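Local structure of peptidase (Yersinia bercovieri, 5NYW) at residues 14-19 / 31-36; 79-84 / 126-131; 117-122 / 198-203; 191-196 / 209-214. The protein is of uncharacterised function but, as a proteasome-family beta-type subunit with the Ntn-hydrolase fold, probably acts as a peptidase within a multimeric assembly. All blocks are in the same frame, centred on the assembly; numbering follows the deposited sequence.

In the fold
The subunit is the Ntn-hydrolase sandwich of two antiparallel sheets between layers of helices. Contact 1 passes from one sheet to the other at Thr1, the presumed active site. Contact 4 lies beside it, with centres about 9 Å apart: strands 11-23 and 193-199 are neighbours in the six-stranded sheet, joined by Asp194 N to Ser16 O, while Ser18 OG binds Pro192 O. Contact 3 bridges the two sheets again, about 18 Å from contact 1 between centres. Contact 2 seats helix 80-98 on the outside of the five-stranded sheet and touches contact 3, where Met80 CE packs on Gly118. Contacts 2 and 4 lie farthest apart, with centres about 25 Å from each other.

Contact 1 of 4, residues 14-19 / 31-36; sequences FASDSR and RKLHLF
Lys32 and Asp17 meet in the presumed N-terminal-nucleophile site, where strand 11-23 is interrupted and the chain enters strand 33-38 of the other sheet. The lysine's aliphatic chain crosses the turn at 17-19: CD lies 3.5 Å from the carbonyl Asp17 O and 3.6 Å from Asp17 OD1, and CE comes to 3.6 Å from Arg19 O. Extended as far as CE, the chain then bends (chi4 -61°), which carries NZ to the hydroxyls of Thr1 and Thr20. Lysine and aspartate make no ion pair, for Lys32 NZ stays 5.3 Å from Asp17 OD1. As in proteasome beta-subunits, an N-terminal threonine, a lysine and an aspartate are thus gathered at one place, an arrangement consistent with a threonine peptidase centre. The aspartate is fixed by its own turn: Asp17 OD2 takes Arg19 N from above the carboxylate plane at 3.2 Å, forming an Asx turn, and it also accepts from Gly190 N, while OD1 binds Tyr2 N. Beside the lysine, Ser16 OG donates to Lys32 O over 3.1 Å, reaching the carbonyl from 62° out of its plane and away from the lone pairs. The same hydroxyl has Gln47 NE2 as a second partner. Farther along the strand the contact turns apolar, with Leu33 CD1 against Phe14 CB at 3.9 Å, while the phenylalanine ring leads off toward Val45 of strand 42-50.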
# COMPACT_ATOMS: atom_id res chain seq x y z
N PHE L 14 -22.73 -1.69 -42.99
CA PHE L 14 -22.05 -2.65 -42.12
C PHE L 14 -21.73 -3.96 -42.83
O PHE L 14 -22.55 -4.46 -43.61
CB PHE L 14 -22.89 -2.96 -40.89
CG PHE L 14 -23.31 -1.75 -40.11
CD1 PHE L 14 -22.51 -1.25 -39.11
CD2 PHE L 14 -24.50 -1.11 -40.39
CE1 PHE L 14 -22.88 -0.13 -38.38
CE2 PHE L 14 -24.88 0.01 -39.66
CZ PHE L 14 -24.07 0.50 -38.66
N ALA L 15 -20.57 -4.54 -42.55
CA ALA L 15 -20.28 -5.89 -43.05
C ALA L 15 -19.46 -6.74 -42.07
O ALA L 15 -18.42 -6.31 -41.56
CB ALA L 15 -19.57 -5.80 -44.36
N SER L 16 -19.94 -7.95 -41.82
CA SER L 16 -19.25 -8.90 -40.96
C SER L 16 -19.18 -10.29 -41.57
O SER L 16 -20.16 -10.78 -42.13
CB SER L 16 -19.95 -9.00 -39.60
OG SER L 16 -19.88 -7.79 -38.88
N ASP L 17 -18.04 -10.95 -41.38
CA ASP L 17 -17.96 -12.36 -41.74
C ASP L 17 -18.52 -13.17 -40.56
O ASP L 17 -19.12 -12.60 -39.64
CB ASP L 17 -16.52 -12.79 -42.09
CG ASP L 17 -15.69 -13.10 -40.87
OD1 ASP L 17 -15.78 -12.36 -39.88
OD2 ASP L 17 -14.95 -14.12 -40.88
N SER L 18 -18.32 -14.48 -40.57
CA SER L 18 -18.84 -15.30 -39.50
C SER L 18 -17.89 -16.39 -39.04
O SER L 18 -18.15 -17.04 -38.03
CB SER L 18 -20.17 -15.93 -39.93
OG SER L 18 -20.01 -16.72 -41.10
N ARG L 19 -16.76 -16.56 -39.73
CA ARG L 19 -15.86 -17.65 -39.36
C ARG L 19 -15.23 -17.29 -38.03
O ARG L 19 -14.61 -16.25 -37.87
CB ARG L 19 -14.81 -17.92 -40.44
CG ARG L 19 -13.94 -19.14 -40.16
CD ARG L 19 -13.14 -19.60 -41.39
NE ARG L 19 -14.05 -20.20 -42.37
CZ ARG L 19 -13.71 -20.57 -43.61
NH1 ARG L 19 -12.47 -20.44 -44.05
NH2 ARG L 19 -14.64 -21.10 -44.41
N ARG L 31 -22.66 -15.52 -35.57
CA ARG L 31 -23.04 -14.21 -36.09
C ARG L 31 -22.29 -13.07 -35.36
O ARG L 31 -22.19 -13.06 -34.13
CB ARG L 31 -24.55 -14.05 -36.03
CG ARG L 31 -25.10 -12.79 -36.64
CD ARG L 31 -26.57 -12.97 -36.92
NE ARG L 31 -27.26 -13.40 -35.72
CZ ARG L 31 -27.81 -12.57 -34.84
NH1 ARG L 31 -27.75 -11.26 -35.04
NH2 ARG L 31 -28.41 -13.05 -33.76
N LYS L 32 -21.77 -12.11 -36.15
CA LYS L 32 -20.93 -11.02 -35.66
C LYS L 32 -21.55 -9.65 -35.96
O LYS L 32 -20.88 -8.62 -36.05
CB LYS L 32 -19.52 -11.11 -36.27
CG LYS L 32 -18.75 -12.39 -35.93
CD LYS L 32 -17.41 -12.47 -36.64
CE LYS L 32 -16.69 -13.78 -36.33
NZ LYS L 32 -16.36 -13.99 -34.89
N LEU L 33 -22.86 -9.68 -36.17
CA LEU L 33 -23.63 -8.47 -36.38
C LEU L 33 -24.98 -8.62 -35.66
O LEU L 33 -25.81 -9.46 -36.04
CB LEU L 33 -23.82 -8.20 -37.87
CG LEU L 33 -24.37 -6.83 -38.30
CD1 LEU L 33 -23.91 -6.58 -39.72
CD2 LEU L 33 -25.90 -6.76 -38.21
N HIS L 34 -25.19 -7.83 -34.61
CA HIS L 34 -26.41 -7.95 -33.82
C HIS L 34 -27.18 -6.64 -33.83
O HIS L 34 -26.58 -5.58 -33.98
CB HIS L 34 -26.06 -8.39 -32.40
CG HIS L 34 -25.52 -9.79 -32.33
ND1 HIS L 34 -26.33 -10.89 -32.14
CD2 HIS L 34 -24.27 -10.27 -32.48
CE1 HIS L 34 -25.59 -11.99 -32.15
NE2 HIS L 34 -24.33 -11.64 -32.36
N LEU L 35 -28.50 -6.72 -33.71
CA LEU L 35 -29.35 -5.54 -33.91
C LEU L 35 -30.13 -5.11 -32.68
O LEU L 35 -30.69 -5.95 -31.98
CB LEU L 35 -30.35 -5.78 -35.04
CG LEU L 35 -29.90 -5.73 -36.49
CD1 LEU L 35 -31.04 -6.18 -37.38
CD2 LEU L 35 -29.44 -4.33 -36.87
N PHE L 36 -30.19 -3.81 -32.43
CA PHE L 36 -31.07 -3.31 -31.38
C PHE L 36 -32.01 -2.27 -31.96
O PHE L 36 -31.60 -1.15 -32.30
CB PHE L 36 -30.27 -2.75 -30.19
CG PHE L 36 -29.40 -3.77 -29.53
CD1 PHE L 36 -28.17 -4.11 -30.07
CD2 PHE L 36 -29.84 -4.45 -28.41
CE1 PHE L 36 -27.36 -5.06 -29.47
CE2 PHE L 36 -29.05 -5.41 -27.81
CZ PHE L 36 -27.81 -5.72 -28.34

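Contact 2 of 4, residues 79-84 / 126-131; sequences SMYEAA and RLFHIY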
# COMPACT_ATOMS: atom_id res chain seq x y z
N SER L 79 -28.58 9.20 -26.19
CA SER L 79 -27.75 9.39 -27.38
C SER L 79 -26.82 8.20 -27.65
O SER L 79 -26.63 7.34 -26.79
CB SER L 79 -26.91 10.66 -27.25
OG SER L 79 -25.95 10.54 -26.22
N MET L 80 -26.26 8.16 -28.85
CA MET L 80 -25.31 7.13 -29.23
C MET L 80 -24.06 7.20 -28.36
O MET L 80 -23.42 6.19 -28.09
CB MET L 80 -24.94 7.29 -30.71
CG MET L 80 -24.36 6.05 -31.36
SD MET L 80 -25.59 4.76 -31.44
CE MET L 80 -26.82 5.66 -32.36
N TYR L 81 -23.73 8.41 -27.91
CA TYR L 81 -22.58 8.60 -27.04
C TYR L 81 -22.76 7.84 -25.72
O TYR L 81 -21.81 7.25 -25.21
CB TYR L 81 -22.33 10.09 -26.76
CG TYR L 81 -21.11 10.30 -25.91
CD1 TYR L 81 -21.21 10.30 -24.52
CD2 TYR L 81 -19.85 10.44 -26.49
CE1 TYR L 81 -20.09 10.45 -23.72
CE2 TYR L 81 -18.72 10.60 -25.70
CZ TYR L 81 -18.86 10.60 -24.31
OH TYR L 81 -17.76 10.75 -23.48
N GLU L 82 -23.98 7.89 -25.18
CA GLU L 82 -24.32 7.18 -23.94
C GLU L 82 -24.35 5.69 -24.19
O GLU L 82 -23.95 4.90 -23.35
CB GLU L 82 -25.68 7.64 -23.40
CG GLU L 82 -25.75 9.12 -23.04
CD GLU L 82 -27.09 9.50 -22.43
OE1 GLU L 82 -27.95 8.60 -22.31
OE2 GLU L 82 -27.28 10.69 -22.09
N ALA L 83 -24.80 5.31 -25.38
CA ALA L 83 -24.78 3.92 -25.76
C ALA L 83 -23.33 3.40 -25.75
O ALA L 83 -23.06 2.30 -25.29
CB ALA L 83 -25.41 3.74 -27.12
N ALA L 84 -22.41 4.22 -26.26
CA ALA L 84 -20.98 3.87 -26.26
C ALA L 84 -20.38 3.74 -24.87
O ALA L 84 -19.62 2.80 -24.63
CB ALA L 84 -20.19 4.90 -27.08
N ARG L 126 -24.27 8.07 -35.95
CA ARG L 126 -23.03 8.02 -35.18
C ARG L 126 -22.44 6.61 -35.22
O ARG L 126 -23.17 5.62 -35.26
CB ARG L 126 -23.27 8.48 -33.74
CG ARG L 126 -23.82 9.88 -33.67
CD ARG L 126 -23.93 10.42 -32.25
NE ARG L 126 -22.65 10.85 -31.70
CZ ARG L 126 -22.52 11.48 -30.54
NH1 ARG L 126 -23.60 11.77 -29.83
NH2 ARG L 126 -21.32 11.85 -30.11
N LEU L 127 -21.12 6.54 -35.25
CA LEU L 127 -20.39 5.27 -35.34
C LEU L 127 -19.19 5.28 -34.40
O LEU L 127 -18.41 6.22 -34.42
CB LEU L 127 -19.91 5.03 -36.78
CG LEU L 127 -18.95 3.86 -37.02
CD1 LEU L 127 -19.61 2.54 -36.67
CD2 LEU L 127 -18.41 3.85 -38.46
N PHE L 128 -19.05 4.24 -33.56
CA PHE L 128 -17.95 4.15 -32.58
C PHE L 128 -17.14 2.87 -32.71
O PHE L 128 -17.64 1.83 -33.15
CB PHE L 128 -18.44 4.23 -31.11
CG PHE L 128 -19.10 5.54 -30.72
CD1 PHE L 128 -20.38 5.86 -31.16
CD2 PHE L 128 -18.39 6.48 -29.99
CE1 PHE L 128 -20.97 7.07 -30.81
CE2 PHE L 128 -18.96 7.69 -29.66
CZ PHE L 128 -20.26 7.98 -30.07
N HIS L 129 -15.87 2.97 -32.31
CA HIS L 129 -15.03 1.80 -32.11
C HIS L 129 -14.71 1.68 -30.62
O HIS L 129 -14.01 2.52 -30.08
CB HIS L 129 -13.74 1.91 -32.97
CG HIS L 129 -12.73 0.83 -32.71
ND1 HIS L 129 -11.55 0.73 -33.44
CD2 HIS L 129 -12.68 -0.17 -31.80
CE1 HIS L 129 -10.85 -0.29 -33.00
NE2 HIS L 129 -11.50 -0.85 -31.99
N ILE L 130 -15.20 0.61 -29.97
CA ILE L 130 -14.94 0.37 -28.55
C ILE L 130 -13.73 -0.56 -28.37
O ILE L 130 -13.70 -1.65 -28.95
CB ILE L 130 -16.17 -0.26 -27.80
CG1 ILE L 130 -17.42 0.64 -27.88
CG2 ILE L 130 -15.88 -0.48 -26.32
CD1 ILE L 130 -18.29 0.40 -29.08
N TYR L 131 -12.78 -0.15 -27.55
CA TYR L 131 -11.53 -0.86 -27.30
C TYR L 131 -11.67 -1.81 -26.11
O TYR L 131 -12.64 -1.70 -25.36
CB TYR L 131 -10.40 0.13 -27.02
CG TYR L 131 -10.01 1.07 -28.13
CD1 TYR L 131 -9.31 0.63 -29.25
CD2 TYR L 131 -10.31 2.43 -28.04
CE1 TYR L 131 -8.96 1.50 -30.25
CE2 TYR L 131 -9.95 3.30 -29.03
CZ TYR L 131 -9.28 2.83 -30.13
OH TYR L 131 -8.91 3.71 -31.11
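From Met80 opposite Arg126, helix 80-84 runs nearly parallel to strand 126-130, their directions 16° apart and their axes 9.1 Å from each other at closest. This is helix-on-sheet packing of the Ntn-hydrolase sandwich, with the start of helix 80-98 lying on the five-stranded sheet. Ser79 is the N-cap, its OG taking a weak bond from Glu82 N. Met80 slides past Arg126 in the opposite direction, its CB against Arg126 CD at 3.6 Å, and then sends CG to the edge of the Phe128 ring, 3.6 Å from CE1. Arg126 bends at chi3 (77°), which swings the guanidinium across the first turn of the helix, where Tyr81 N lies over one face and Tyr81 CB is 3.7 Å from NH1. The guanidinium's main polar partner is Glu138 of the next strand, bound through NE. Phe136 of the same strand meets the Tyr81 ring edge-to-face, and Tyr81 OH continues into a neighbouring subunit, bonding to its Ser57 and Arg97. One turn on, Ala84 sets a methyl over the face of Phe128 in a CH-pi contact, CB standing 3.9 Å from the ring centroid and 14° off the normal.

Contact 3 of 4, residues 117-122 / 198-203; sequences GGQIKG and YPLDSF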
# COMPACT_ATOMS: atom_id res chain seq x y z
N GLY L 117 -22.81 1.36 -34.24
CA GLY L 117 -23.22 2.37 -35.18
C GLY L 117 -24.72 2.45 -35.29
O GLY L 117 -25.42 1.48 -35.03
N GLY L 118 -25.22 3.61 -35.69
CA GLY L 118 -26.64 3.73 -35.89
C GLY L 118 -27.19 5.11 -35.64
O GLY L 118 -26.47 6.12 -35.73
N GLN L 119 -28.48 5.15 -35.30
CA GLN L 119 -29.15 6.42 -35.10
C GLN L 119 -30.19 6.28 -34.01
O GLN L 119 -30.95 5.30 -33.99
CB GLN L 119 -29.79 6.89 -36.40
CG GLN L 119 -30.27 8.32 -36.38
CD GLN L 119 -30.86 8.76 -37.71
OE1 GLN L 119 -31.25 7.92 -38.52
NE2 GLN L 119 -30.89 10.07 -37.95
N ILE L 120 -30.21 7.25 -33.10
CA ILE L 120 -31.29 7.42 -32.13
C ILE L 120 -32.04 8.69 -32.51
O ILE L 120 -31.42 9.73 -32.71
CB ILE L 120 -30.74 7.53 -30.71
CG1 ILE L 120 -30.09 6.21 -30.29
CG2 ILE L 120 -31.85 7.89 -29.75
CD1 ILE L 120 -29.35 6.30 -28.99
N LYS L 121 -33.37 8.61 -32.60
CA LYS L 121 -34.13 9.74 -33.14
C LYS L 121 -33.84 11.03 -32.40
O LYS L 121 -33.83 11.07 -31.18
CB LYS L 121 -35.63 9.45 -33.16
CG LYS L 121 -36.40 10.45 -34.04
CD LYS L 121 -37.88 10.11 -34.19
CE LYS L 121 -38.57 11.05 -35.18
NZ LYS L 121 -40.01 10.70 -35.43
N GLY L 122 -33.60 12.09 -33.16
CA GLY L 122 -33.22 13.36 -32.60
C GLY L 122 -31.76 13.68 -32.84
O GLY L 122 -31.28 14.75 -32.47
N TYR L 198 -28.18 0.88 -43.60
CA TYR L 198 -29.09 1.73 -42.83
C TYR L 198 -29.15 3.13 -43.41
O TYR L 198 -28.22 3.93 -43.23
CB TYR L 198 -28.68 1.82 -41.36
CG TYR L 198 -29.60 2.77 -40.61
CD1 TYR L 198 -30.82 2.34 -40.11
CD2 TYR L 198 -29.26 4.12 -40.46
CE1 TYR L 198 -31.66 3.21 -39.45
CE2 TYR L 198 -30.09 4.99 -39.81
CZ TYR L 198 -31.29 4.53 -39.30
OH TYR L 198 -32.10 5.43 -38.64
N PRO L 199 -30.24 3.45 -44.10
CA PRO L 199 -30.43 4.82 -44.61
C PRO L 199 -30.78 5.85 -43.51
O PRO L 199 -31.50 5.54 -42.56
CB PRO L 199 -31.56 4.67 -45.63
CG PRO L 199 -32.26 3.41 -45.26
CD PRO L 199 -31.27 2.51 -44.59
N LEU L 200 -30.23 7.05 -43.65
CA LEU L 200 -30.47 8.14 -42.71
C LEU L 200 -31.96 8.37 -42.45
O LEU L 200 -32.78 8.37 -43.36
CB LEU L 200 -29.82 9.44 -43.23
CG LEU L 200 -30.11 10.74 -42.47
CD1 LEU L 200 -29.57 10.68 -41.05
CD2 LEU L 200 -29.53 11.95 -43.22
N ASP L 201 -32.28 8.51 -41.17
CA ASP L 201 -33.63 8.83 -40.69
C ASP L 201 -34.68 7.75 -41.00
O ASP L 201 -35.87 7.99 -40.82
CB ASP L 201 -34.11 10.18 -41.23
CG ASP L 201 -33.31 11.35 -40.68
OD1 ASP L 201 -32.86 11.27 -39.52
OD2 ASP L 201 -33.22 12.40 -41.36
N SER L 202 -34.26 6.58 -41.46
CA SER L 202 -35.21 5.52 -41.78
C SER L 202 -35.64 4.73 -40.55
O SER L 202 -36.77 4.25 -40.48
CB SER L 202 -34.63 4.55 -42.81
OG SER L 202 -33.67 3.70 -42.20
N PHE L 203 -34.71 4.55 -39.61
CA PHE L 203 -34.92 3.70 -38.44
C PHE L 203 -35.43 2.34 -38.86
O PHE L 203 -36.34 1.77 -38.24
CB PHE L 203 -35.83 4.37 -37.41
CG PHE L 203 -35.27 5.65 -36.89
CD1 PHE L 203 -34.20 5.63 -36.00
CD2 PHE L 203 -35.78 6.88 -37.30
CE1 PHE L 203 -33.67 6.81 -35.52
CE2 PHE L 203 -35.24 8.05 -36.83
CZ PHE L 203 -34.18 8.02 -35.95
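Polar bonds converge on the amide of Gln119, which strand 112-120 holds out toward Tyr198 and the turn after it. Two donors grip Gln119 OE1 in its plane, one on each lone pair: Tyr198 OH at 2.6 Å and Asp201 N at 2.9 Å. On the side where Asp201 N binds, Gln119 NE2 gives a hydrogen to Asp201 OD1 at 2.8 Å, meeting the anti side of the carboxylate, and it also serves Glu123 O. Asp201 therefore holds the amide twice, by backbone and by side chain, which fixes its rotation. Gln119 reaches these partners because it is fully drawn out, with CG anti to the backbone N (chi1 -168°). Tyr198 OH in turn accepts Phe203 N at 2.9 Å.

The loop after Tyr198 connects the hairpin strands 193-199 and 208-211 of one sheet, whereas strand 112-120 belongs to the other; the contact joins the two layers of the sandwich at one end. Pro199 to Ser202 form a type II turn, with Asp201 in the left-handed conformation and Ser202 N bonded to Pro199 O.

Van der Waals packing is supplied by Phe203. Gln119 OE1 and Tyr198 OH lie over one ring face, the amide and ring planes 26° apart. Phe203 CE1 meets Gln119 CG at 3.8 Å, while Phe203 CZ touches Lys121 CB at 3.5 Å, with the lysine chain crossing at about a right angle.

Contact 4 of 4, residues 191-196 / 209-214; sequences LPLDVM and YRITED
Over the centre of one face of the Arg210 guanidinium sits Pro192 CG, 4.2 Å above the plane, while the Asp194 carboxylate meets its edge with the two planes 26° apart. This salt bridge spans a non-hydrogen-bonded pair of the beta hairpin 193-199/208-211: Arg210 NE reaches Asp194 OD1 on its syn side at 3.1 Å, and NH1 to OD2 is a weak bond. Arg210 is bent at chi3 (-79°), which lays it alongside the aspartate. Its NH2 goes on to a salt bridge with Asp142 of a neighbouring subunit, so the hairpin also takes part in the assembly.

The ring of Tyr209 is approached at its edge by Val195 CG2, a methyl that also packs on Tyr209 CB at 3.5 Å. On this face of the sheet Ile211 faces Leu193, its CB 3.8 Å from Leu193 CB, and reaches diagonally to Val195, its CD1 against Val195 CG1; helix 168-185 packs over the three. Four backbone bonds tie the antiparallel strands, two in each of the pairs Leu193-Ile211 and Val195-Tyr209. Past the Leu193-Ile211 pair, on the far side of the cis peptide before Pro192, Leu191 CD1 rests 3.8 Å from Glu213 CA.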
# COMPACT_ATOMS: atom_id res chain seq x y z
N LEU L 191 -17.12 -17.12 -45.13
CA LEU L 191 -18.55 -17.01 -45.36
C LEU L 191 -19.26 -17.89 -44.36
O LEU L 191 -18.65 -18.79 -43.79
CB LEU L 191 -18.90 -17.43 -46.80
CG LEU L 191 -18.52 -16.52 -47.99
CD1 LEU L 191 -18.79 -17.21 -49.36
CD2 LEU L 191 -19.19 -15.17 -47.90
N PRO L 192 -20.55 -17.65 -44.11
CA PRO L 192 -21.44 -16.62 -44.65
C PRO L 192 -21.13 -15.23 -44.10
O PRO L 192 -20.52 -15.08 -43.04
CB PRO L 192 -22.82 -17.07 -44.18
CG PRO L 192 -22.54 -17.85 -42.93
CD PRO L 192 -21.27 -18.58 -43.22
N LEU L 193 -21.66 -14.22 -44.79
CA LEU L 193 -21.51 -12.84 -44.37
C LEU L 193 -22.80 -12.35 -43.76
O LEU L 193 -23.88 -12.89 -44.02
CB LEU L 193 -21.14 -11.95 -45.55
CG LEU L 193 -19.86 -12.20 -46.35
CD1 LEU L 193 -19.71 -11.09 -47.40
CD2 LEU L 193 -18.60 -12.33 -45.47
N ASP L 194 -22.71 -11.34 -42.90
CA ASP L 194 -23.91 -10.64 -42.45
C ASP L 194 -23.68 -9.18 -42.75
O ASP L 194 -22.66 -8.61 -42.35
CB ASP L 194 -24.18 -10.90 -40.97
CG ASP L 194 -24.63 -12.35 -40.70
OD1 ASP L 194 -25.62 -12.83 -41.30
OD2 ASP L 194 -23.95 -13.02 -39.90
N VAL L 195 -24.58 -8.61 -43.54
CA VAL L 195 -24.47 -7.23 -43.98
C VAL L 195 -25.76 -6.43 -43.74
O VAL L 195 -26.84 -7.00 -43.54
CB VAL L 195 -24.13 -7.17 -45.49
CG1 VAL L 195 -22.88 -7.99 -45.81
CG2 VAL L 195 -25.30 -7.64 -46.33
N MET L 196 -25.64 -5.11 -43.75
CA MET L 196 -26.80 -4.25 -43.62
C MET L 196 -26.57 -2.85 -44.15
O MET L 196 -25.50 -2.28 -43.98
CB MET L 196 -27.25 -4.17 -42.17
CG MET L 196 -28.33 -3.14 -41.97
SD MET L 196 -28.99 -3.17 -40.34
CE MET L 196 -29.79 -1.57 -40.28
N TYR L 209 -29.06 -8.42 -44.49
CA TYR L 209 -28.93 -9.56 -45.42
C TYR L 209 -27.89 -10.59 -44.97
O TYR L 209 -26.79 -10.23 -44.55
CB TYR L 209 -28.52 -9.04 -46.79
CG TYR L 209 -29.45 -8.02 -47.40
CD1 TYR L 209 -30.74 -8.36 -47.79
CD2 TYR L 209 -29.07 -6.68 -47.52
CE1 TYR L 209 -31.60 -7.42 -48.34
CE2 TYR L 209 -29.92 -5.73 -48.05
CZ TYR L 209 -31.18 -6.11 -48.46
OH TYR L 209 -32.03 -5.17 -49.00
N ARG L 210 -28.21 -11.87 -45.15
CA ARG L 210 -27.21 -12.93 -44.99
C ARG L 210 -26.67 -13.39 -46.34
O ARG L 210 -27.41 -13.85 -47.21
CB ARG L 210 -27.77 -14.14 -44.23
CG ARG L 210 -26.83 -15.35 -44.28
CD ARG L 210 -26.96 -16.28 -43.11
NE ARG L 210 -26.28 -15.80 -41.90
CZ ARG L 210 -26.04 -16.56 -40.85
NH1 ARG L 210 -25.41 -16.07 -39.79
NH2 ARG L 210 -26.41 -17.83 -40.85
N ILE L 211 -25.36 -13.27 -46.52
CA ILE L 211 -24.74 -13.66 -47.77
C ILE L 211 -24.01 -14.99 -47.68
O ILE L 211 -22.92 -15.07 -47.09
CB ILE L 211 -23.78 -12.57 -48.22
CG1 ILE L 211 -24.58 -11.30 -48.55
CG2 ILE L 211 -22.99 -13.02 -49.44
CD1 ILE L 211 -23.74 -10.11 -48.79
N THR L 212 -24.59 -16.02 -48.29
CA THR L 212 -23.98 -17.34 -48.30
C THR L 212 -23.19 -17.50 -49.57
O THR L 212 -23.18 -16.61 -50.41
CB THR L 212 -24.99 -18.49 -48.27
OG1 THR L 212 -25.63 -18.59 -49.55
CG2 THR L 212 -26.00 -18.30 -47.14
N GLU L 213 -22.54 -18.66 -49.69
CA GLU L 213 -21.74 -19.04 -50.85
C GLU L 213 -22.60 -19.06 -52.14
O GLU L 213 -22.08 -18.96 -53.25
CB GLU L 213 -21.10 -20.42 -50.63
CG GLU L 213 -22.15 -21.53 -50.44
CD GLU L 213 -21.58 -22.90 -50.07
OE1 GLU L 213 -20.38 -23.15 -50.31
OE2 GLU L 213 -22.35 -23.75 -49.55
N ASP L 214 -23.91 -19.22 -51.98
CA ASP L 214 -24.83 -19.35 -53.10
C ASP L 214 -25.39 -18.02 -53.55
O ASP L 214 -26.09 -17.94 -54.56
CB ASP L 214 -25.97 -20.29 -52.73
CG ASP L 214 -25.48 -21.67 -52.40
OD1 ASP L 214 -24.45 -22.07 -52.97
OD2 ASP L 214 -26.10 -22.34 -51.55